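Local coordinates for protein S-adenosylmethionine:tRNA ribosyltransferase-isomerase (Thermus thermophilus, PDB 1WDI) that probably transfers and isomerises the ribose of S-adenosylmethionine onto the 7-aminomethyl-7-deazaguanine of tRNA, giving epoxyqueuosine in the queuosine pathway, at residues F51-P54 and G55-L58. Sequence-based numbering, arbitrary orientation.
Sequences FLRP and GDVL
D56 reaches back over the turn to R53 and binds it with both backbone and side chain. Its carboxylate oxygen OD2 accepts a hydrogen bond from the R53 amide, R53 N to D56 OD2 2.7 Å, with the N-H coming from above the carboxylate plane, 56° out of it. The backbone bond from D56 N to R53 O, 2.9 Å, closes the turn and is nearly straight. With CG anti to its own carbonyl carbon (chi1 -82°), the D56 carboxylate folds back toward the R53 amide. OD2 also lies against the aliphatic base of L52, 3.3 Å from L52 CB, while the guanidinium of R53 stays at charge range only, R53 NE to D56 OD1 4.3 Å. Beyond the carboxylate, L52 CD1 meets L58 CD2 at 4.2 Å, the two leucines crossing at about a right angle, and L197 of helix 191-199 packs on both.

The backbone from R53 to D56 is a type II turn with P54 and G55 at its corners; G55 takes a positive phi, a backbone shape that suits a residue without a side chain at this corner. This turn carries the chain from helix 48-51 into strand 57-73. NH2 of R252 forms a salt bridge with D56 OD2 and a hydrogen bond to F51 O. One oxygen of the buried D56 thus serves both an amide and an arginine; the positive charge of R252 and the R53 N-H would both favour the ionised carboxylate.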
loop_
_atom_site.group_PDB
_atom_site.type_symbol
_atom_site.label_atom_id
_atom_site.label_comp_id
_atom_site.label_asym_id
_atom_site.label_seq_id
_atom_site.Cartn_x
_atom_site.Cartn_y
_atom_site.Cartn_z
ATOM N N PHE A 51 -21.154 -8.258 -5.471
ATOM C CA PHE A 51 -20.655 -7.697 -6.715
ATOM C C PHE A 51 -19.537 -8.471 -7.376
ATOM O O PHE A 51 -19.088 -8.118 -8.460
ATOM C CB PHE A 51 -20.246 -6.245 -6.481
ATOM C CG PHE A 51 -21.377 -5.396 -5.984
ATOM C CD1 PHE A 51 -21.648 -5.299 -4.622
ATOM C CD2 PHE A 51 -22.229 -4.764 -6.884
ATOM C CE1 PHE A 51 -22.756 -4.591 -4.161
ATOM C CE2 PHE A 51 -23.343 -4.051 -6.433
ATOM C CZ PHE A 51 -23.607 -3.967 -5.068
ATOM N N LEU A 52 -19.089 -9.536 -6.728
ATOM C CA LEU A 52 -18.041 -10.348 -7.315
ATOM C C LEU A 52 -18.676 -11.649 -7.773
ATOM O O LEU A 52 -19.880 -11.858 -7.595
ATOM C CB LEU A 52 -16.947 -10.626 -6.287
ATOM C CG LEU A 52 -16.243 -9.394 -5.721
ATOM C CD1 LEU A 52 -15.059 -9.847 -4.875
ATOM C CD2 LEU A 52 -15.773 -8.493 -6.855
ATOM N N ARG A 53 -17.881 -12.515 -8.381
ATOM C CA ARG A 53 -18.402 -13.802 -8.810
ATOM C C ARG A 53 -17.312 -14.859 -8.820
ATOM O O ARG A 53 -16.126 -14.540 -8.870
ATOM C CB ARG A 53 -19.086 -13.688 -10.175
ATOM C CG ARG A 53 -18.292 -13.001 -11.250
ATOM C CD ARG A 53 -19.209 -12.092 -12.062
ATOM N NE ARG A 53 -18.515 -11.527 -13.211
ATOM C CZ ARG A 53 -18.949 -10.492 -13.919
ATOM N NH1 ARG A 53 -20.087 -9.891 -13.601
ATOM N NH2 ARG A 53 -18.237 -10.057 -14.949
ATOM N N PRO A 54 -17.702 -16.138 -8.731
ATOM C CA PRO A 54 -16.685 -17.190 -8.734
ATOM C C PRO A 54 -15.743 -17.032 -9.921
ATOM O O PRO A 54 -16.182 -16.845 -11.053
ATOM C CB PRO A 54 -17.511 -18.482 -8.779
ATOM C CG PRO A 54 -18.807 -18.056 -9.420
ATOM C CD PRO A 54 -19.061 -16.707 -8.786
ATOM N N GLY A 55 -14.445 -17.092 -9.654
ATOM C CA GLY A 55 -13.488 -16.933 -10.731
ATOM C C GLY A 55 -12.813 -15.578 -10.670
ATOM O O GLY A 55 -11.731 -15.408 -11.221
ATOM N N ASP A 56 -13.450 -14.603 -10.020
ATOM C CA ASP A 56 -12.832 -13.290 -9.885
ATOM C C ASP A 56 -11.529 -13.503 -9.126
ATOM O O ASP A 56 -11.445 -14.366 -8.250
ATOM C CB ASP A 56 -13.704 -12.328 -9.067
ATOM C CG ASP A 56 -14.803 -11.675 -9.887
ATOM O OD1 ASP A 56 -14.713 -11.659 -11.132
ATOM O OD2 ASP A 56 -15.751 -11.150 -9.271
ATOM N N VAL A 57 -10.510 -12.732 -9.472
ATOM C CA VAL A 57 -9.233 -12.834 -8.787
ATOM C C VAL A 57 -9.026 -11.536 -8.020
ATOM O O VAL A 57 -8.835 -10.469 -8.613
ATOM C CB VAL A 57 -8.061 -13.027 -9.768
ATOM C CG1 VAL A 57 -6.752 -13.114 -8.991
ATOM C CG2 VAL A 57 -8.274 -14.286 -10.587
ATOM N N LEU A 58 -9.078 -11.639 -6.698
ATOM C CA LEU A 58 -8.905 -10.492 -5.819
ATOM C C LEU A 58 -7.433 -10.446 -5.398
ATOM O O LEU A 58 -6.928 -11.374 -4.763
ATOM C CB LEU A 58 -9.820 -10.658 -4.604
ATOM C CG LEU A 58 -10.357 -9.455 -3.828
ATOM C CD1 LEU A 58 -10.961 -8.430 -4.773
ATOM C CD2 LEU A 58 -11.412 -9.947 -2.840
#